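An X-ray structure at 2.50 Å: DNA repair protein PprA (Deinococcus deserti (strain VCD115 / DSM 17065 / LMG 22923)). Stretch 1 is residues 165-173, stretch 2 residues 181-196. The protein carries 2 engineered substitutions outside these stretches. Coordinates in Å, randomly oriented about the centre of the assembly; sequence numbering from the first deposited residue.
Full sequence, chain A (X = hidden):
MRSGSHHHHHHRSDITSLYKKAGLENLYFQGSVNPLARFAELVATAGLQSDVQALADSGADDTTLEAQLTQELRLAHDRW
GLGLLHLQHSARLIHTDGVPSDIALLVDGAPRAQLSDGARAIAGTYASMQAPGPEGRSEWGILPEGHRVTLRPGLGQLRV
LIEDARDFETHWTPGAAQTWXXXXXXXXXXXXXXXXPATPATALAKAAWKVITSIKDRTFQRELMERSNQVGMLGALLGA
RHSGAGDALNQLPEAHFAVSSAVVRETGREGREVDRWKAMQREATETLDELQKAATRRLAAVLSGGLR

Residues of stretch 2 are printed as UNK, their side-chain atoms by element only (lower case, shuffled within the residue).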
# COMPACT_ATOMS: atom_id res chain seq x y z
N ALA A 165 -5.63 -1.07 8.23
CA ALA A 165 -4.54 -1.11 7.28
C ALA A 165 -4.94 -0.53 5.93
O ALA A 165 -6.10 -0.29 5.63
CB ALA A 165 -4.03 -2.54 7.12
N ARG A 166 -3.91 -0.30 5.12
CA ARG A 166 -4.00 -0.00 3.70
C ARG A 166 -3.99 -1.33 2.94
O ARG A 166 -4.59 -2.29 3.43
CB ARG A 166 -2.87 0.93 3.28
CG ARG A 166 -3.00 2.30 3.93
CD ARG A 166 -1.75 3.13 3.78
NE ARG A 166 -1.85 4.38 4.52
CZ ARG A 166 -2.13 5.56 3.98
NH1 ARG A 166 -2.29 5.66 2.67
NH2 ARG A 166 -2.20 6.63 4.74
N ASP A 167 -3.49 -1.33 1.70
CA ASP A 167 -3.38 -2.54 0.90
C ASP A 167 -2.74 -3.70 1.66
O ASP A 167 -1.68 -3.55 2.28
CB ASP A 167 -2.56 -2.29 -0.36
CG ASP A 167 -3.17 -1.26 -1.27
OD1 ASP A 167 -4.36 -0.93 -1.10
OD2 ASP A 167 -2.47 -0.80 -2.19
N PHE A 168 -3.42 -4.84 1.66
CA PHE A 168 -2.92 -6.06 2.27
C PHE A 168 -3.41 -7.22 1.42
O PHE A 168 -4.29 -7.05 0.58
CB PHE A 168 -3.37 -6.20 3.73
CG PHE A 168 -4.83 -6.52 3.90
CD1 PHE A 168 -5.78 -5.52 3.87
CD2 PHE A 168 -5.26 -7.83 4.13
CE1 PHE A 168 -7.12 -5.82 4.03
CE2 PHE A 168 -6.59 -8.12 4.28
CZ PHE A 168 -7.52 -7.11 4.23
N GLU A 169 -2.83 -8.39 1.62
CA GLU A 169 -3.33 -9.55 0.86
C GLU A 169 -3.06 -10.79 1.69
O GLU A 169 -2.00 -10.91 2.21
CB GLU A 169 -2.57 -9.73 -0.45
CG GLU A 169 -3.00 -10.95 -1.21
CD GLU A 169 -2.31 -11.11 -2.53
OE1 GLU A 169 -1.49 -10.24 -2.88
OE2 GLU A 169 -2.57 -12.12 -3.21
N THR A 170 -4.04 -11.64 1.84
CA THR A 170 -3.80 -12.90 2.57
C THR A 170 -3.47 -14.02 1.60
O THR A 170 -3.76 -13.94 0.42
CB THR A 170 -4.94 -13.31 3.51
OG1 THR A 170 -6.04 -13.74 2.74
CG2 THR A 170 -5.41 -12.21 4.40
N HIS A 171 -2.80 -15.03 2.14
CA HIS A 171 -2.49 -16.31 1.48
C HIS A 171 -3.74 -17.17 1.56
O HIS A 171 -4.65 -16.88 2.28
CB HIS A 171 -1.36 -17.06 2.20
CG HIS A 171 0.06 -16.72 1.85
ND1 HIS A 171 0.60 -16.98 0.64
CD2 HIS A 171 1.06 -16.23 2.59
CE1 HIS A 171 1.84 -16.61 0.64
NE2 HIS A 171 2.14 -16.16 1.79
N TRP A 172 -3.76 -18.26 0.84
CA TRP A 172 -4.89 -19.17 0.88
C TRP A 172 -5.04 -19.76 2.28
O TRP A 172 -4.07 -20.14 2.92
CB TRP A 172 -4.72 -20.30 -0.13
CG TRP A 172 -4.80 -19.91 -1.56
CD1 TRP A 172 -3.77 -19.82 -2.44
CD2 TRP A 172 -5.97 -19.55 -2.29
NE1 TRP A 172 -4.22 -19.44 -3.67
CE2 TRP A 172 -5.57 -19.26 -3.61
CE3 TRP A 172 -7.32 -19.43 -1.95
CZ2 TRP A 172 -6.48 -18.88 -4.59
CZ3 TRP A 172 -8.21 -19.05 -2.92
CH2 TRP A 172 -7.79 -18.77 -4.23
N THR A 173 -6.28 -19.82 2.75
CA THR A 173 -6.61 -20.48 4.01
C THR A 173 -7.84 -21.35 3.77
O THR A 173 -8.64 -21.04 2.87
CB THR A 173 -6.83 -19.44 5.14
OG1 THR A 173 -6.95 -20.08 6.41
CG2 THR A 173 -8.05 -18.59 4.91
N UNK A 181 -9.88 -19.85 0.58
CA UNK A 181 -10.29 -18.45 0.54
C UNK A 181 -9.13 -17.53 0.87
O UNK A 181 -8.16 -17.92 1.53
o UNK A 181 -11.94 -16.86 1.34
c UNK A 181 -11.49 -18.21 1.48
c UNK A 181 -11.12 -18.47 2.91
N UNK A 182 -9.23 -16.29 0.37
CA UNK A 182 -8.25 -15.25 0.63
C UNK A 182 -8.91 -13.88 0.50
O UNK A 182 -9.92 -13.72 -0.19
c UNK A 182 -6.07 -15.47 -2.56
c UNK A 182 -7.04 -15.35 -0.30
c UNK A 182 -7.34 -15.23 -1.78
n UNK A 182 -5.58 -15.75 -6.18
c UNK A 182 -5.31 -15.71 -4.88
n UNK A 182 -6.28 -15.51 -4.00
n UNK A 182 -4.07 -15.88 -4.47
N UNK A 183 -8.33 -12.90 1.18
CA UNK A 183 -8.87 -11.56 1.30
C UNK A 183 -7.77 -10.55 0.99
O UNK A 183 -6.64 -10.70 1.45
c UNK A 183 -9.86 -9.89 2.96
c UNK A 183 -9.44 -11.34 2.72
o UNK A 183 -10.56 -12.21 2.93
N UNK A 184 -8.10 -9.53 0.20
CA UNK A 184 -7.12 -8.50 -0.10
C UNK A 184 -7.79 -7.15 -0.28
O UNK A 184 -8.97 -7.06 -0.63
c UNK A 184 -9.75 -11.15 -4.76
c UNK A 184 -9.24 -9.98 -5.25
c UNK A 184 -7.94 -9.76 -3.19
c UNK A 184 -8.47 -10.96 -2.71
c UNK A 184 -9.37 -11.64 -3.51
c UNK A 184 -6.30 -8.87 -1.34
c UNK A 184 -6.91 -7.82 -3.59
c UNK A 184 -8.34 -9.29 -4.45
n UNK A 184 -7.69 -8.10 -4.67
c UNK A 184 -7.01 -8.81 -2.66
N UNK A 185 -7.03 -6.10 0.00
CA UNK A 185 -7.42 -4.72 -0.27
C UNK A 185 -6.47 -4.12 -1.29
O UNK A 185 -5.25 -4.28 -1.17
n UNK A 185 -9.05 -1.81 2.75
c UNK A 185 -7.72 -2.39 0.77
n UNK A 185 -10.28 -2.54 4.54
c UNK A 185 -7.43 -3.87 1.02
n UNK A 185 -8.00 -2.65 4.60
c UNK A 185 -9.11 -2.34 3.96
c UNK A 185 -7.82 -1.56 2.03
N UNK A 186 -7.02 -3.44 -2.29
CA UNK A 186 -6.24 -2.65 -3.23
C UNK A 186 -6.87 -1.28 -3.32
O UNK A 186 -7.91 -1.11 -3.96
c UNK A 186 -5.20 -2.62 -5.54
c UNK A 186 -6.16 -3.32 -4.60
o UNK A 186 -5.82 -4.26 -7.14
c UNK A 186 -5.10 -3.31 -6.87
n UNK A 186 -4.20 -2.83 -7.71
N UNK A 187 -6.25 -0.29 -2.69
CA UNK A 187 -6.79 1.05 -2.65
C UNK A 187 -7.98 1.17 -1.73
O UNK A 187 -7.85 0.99 -0.52
N UNK A 188 -9.14 1.48 -2.29
CA UNK A 188 -10.37 1.58 -1.52
C UNK A 188 -11.21 0.31 -1.60
O UNK A 188 -12.26 0.24 -0.95
o UNK A 188 -11.19 4.12 0.46
c UNK A 188 -10.33 4.48 -0.37
c UNK A 188 -10.52 4.11 -1.82
o UNK A 188 -9.31 5.12 -0.05
c UNK A 188 -11.20 2.77 -2.01
N UNK A 189 -10.76 -0.69 -2.36
CA UNK A 189 -11.56 -1.87 -2.66
C UNK A 189 -11.12 -3.03 -1.78
O UNK A 189 -10.00 -3.52 -1.92
c UNK A 189 -12.31 -3.41 -4.48
o UNK A 189 -11.77 -1.12 -4.95
c UNK A 189 -11.41 -2.24 -4.14
N UNK A 190 -12.00 -3.47 -0.90
CA UNK A 190 -11.83 -4.73 -0.18
C UNK A 190 -12.41 -5.85 -1.02
O UNK A 190 -13.47 -5.70 -1.62
c UNK A 190 -13.26 -5.92 3.26
c UNK A 190 -12.34 -5.94 2.06
c UNK A 190 -12.51 -4.70 1.19
c UNK A 190 -10.90 -6.11 2.49
N UNK A 191 -11.70 -6.97 -1.08
CA UNK A 191 -12.13 -8.08 -1.92
C UNK A 191 -11.84 -9.41 -1.25
O UNK A 191 -10.91 -9.52 -0.44
c UNK A 191 -11.44 -8.02 -3.28
N UNK A 192 -12.64 -10.41 -1.57
CA UNK A 192 -12.48 -11.76 -1.04
C UNK A 192 -12.78 -12.76 -2.15
O UNK A 192 -13.72 -12.57 -2.93
c UNK A 192 -14.82 -11.72 -0.06
c UNK A 192 -13.18 -13.36 0.79
c UNK A 192 -13.36 -11.97 0.22
N UNK A 193 -11.94 -13.78 -2.26
CA UNK A 193 -12.09 -14.84 -3.24
C UNK A 193 -12.40 -16.13 -2.50
O UNK A 193 -11.80 -16.41 -1.47
c UNK A 193 -10.92 -16.06 -5.16
o UNK A 193 -8.67 -15.51 -5.64
o UNK A 193 -9.62 -17.02 -6.89
c UNK A 193 -9.64 -16.21 -5.95
c UNK A 193 -10.82 -15.00 -4.08
N UNK A 194 -13.35 -16.89 -3.02
CA UNK A 194 -13.68 -18.22 -2.53
C UNK A 194 -13.50 -19.20 -3.68
O UNK A 194 -14.11 -19.04 -4.73
c UNK A 194 -15.18 -17.51 -0.66
c UNK A 194 -15.11 -18.27 -1.97
c UNK A 194 -15.55 -19.67 -1.74
N UNK A 195 -12.65 -20.20 -3.47
CA UNK A 195 -12.16 -21.06 -4.55
C UNK A 195 -12.37 -22.53 -4.23
O UNK A 195 -11.90 -23.01 -3.20
c UNK A 195 -9.28 -22.74 -5.78
c UNK A 195 -10.68 -20.80 -4.79
n UNK A 195 -9.01 -23.14 -7.06
c UNK A 195 -9.62 -22.33 -7.90
n UNK A 195 -10.28 -21.42 -7.20
c UNK A 195 -10.08 -21.65 -5.86
N UNK A 196 -13.05 -23.23 -5.12
CA UNK A 196 -13.10 -24.69 -5.10
C UNK A 196 -12.59 -25.17 -6.45
O UNK A 196 -13.14 -24.76 -7.49
n UNK A 196 -18.16 -25.64 -4.45
c UNK A 196 -17.66 -26.06 -3.30
c UNK A 196 -14.52 -26.73 -4.65
c UNK A 196 -14.50 -25.23 -4.84
c UNK A 196 -15.92 -27.30 -4.51
n UNK A 196 -18.21 -25.70 -2.16
n UNK A 196 -16.59 -26.85 -3.30
O HOH W 1 -5.72 1.02 1.15

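Position 181 carries one carbon bearing an oxygen and a second carbon, and its backbone N and O pair with T173 O and N at 2.9 Å each; the beta-branched hydroxyl identifies T181, whose CG2 lies 3.7 Å from T173 CG2. At 182, three carbons lead to a nitrogen and then a carbon holding two more nitrogens, a guanidinium lying over the W172 ring: R182. Its CZ is 3.4 Å from W172 CZ2, and its CD sits almost on the normal of the six-membered ring.

Position 183 again has one carbon carrying an oxygen and a carbon, the latter 3.8 Å from F168 CZ, and is T183. Its backbone N donates to T170 OG1 (2.9 Å), while T170 N donates to its O (2.8 Å). Position 184 has one carbon followed by fused five- and six-membered rings of eight carbons and one nitrogen, which only tryptophan supplies; the CB of W184 packs 3.9 Å from E169 CG, but the indole leads away from stretch 1.

Position 185 repeats the guanidinium pattern, reaching F168 CE1 and the carbonyls of A165 and R166: R185. Its N donates to F168 O (3.0 Å); the return bond, F168 N to R185 O at 3.4 Å, is weak. Three carbons, the third bearing one oxygen and one nitrogen, make 186 an amide, Q186, pointing away.

Position 187 has no side-chain atoms and a positive phi, hence G187; its N donates to D167 OD1 at 2.6 Å. At 188, three carbons end in two oxygens, giving E188, which touches nothing on stretch 1. Position 189, a carbon with one oxygen and one carbon, is T189, closing the type II' turn from Q186.

Four carbons forked at the second make 190 L190, with CD1 3.9 Å from F168 CZ. The lone carbon at 191 is A191 and the three-carbon fork at 192 is V192, both without contact. At 193, three carbons and two terminal oxygens approach W172 CH2: E193, whose OE1 forms a salt bridge with R182 NE (2.9 Å). Position 194, another three-carbon fork, is V194. One carbon and a five-membered ring with two nitrogens make 195 H195, its CB 3.6 Å from W172 CZ3. The guanidinium at 196, R196, stays out of reach.

The contact joins two short antiparallel ladders whose register shifts by one between E169 and T173. Between them, T170 bonds T183 through both its N and OG1. W172 covers the R182–E193 salt bridge, F168 packs against R185 and L190, and D167 holds the turn at G187.

Stretch 2, residues 181-196: TRTWRQGETLAVEVHR
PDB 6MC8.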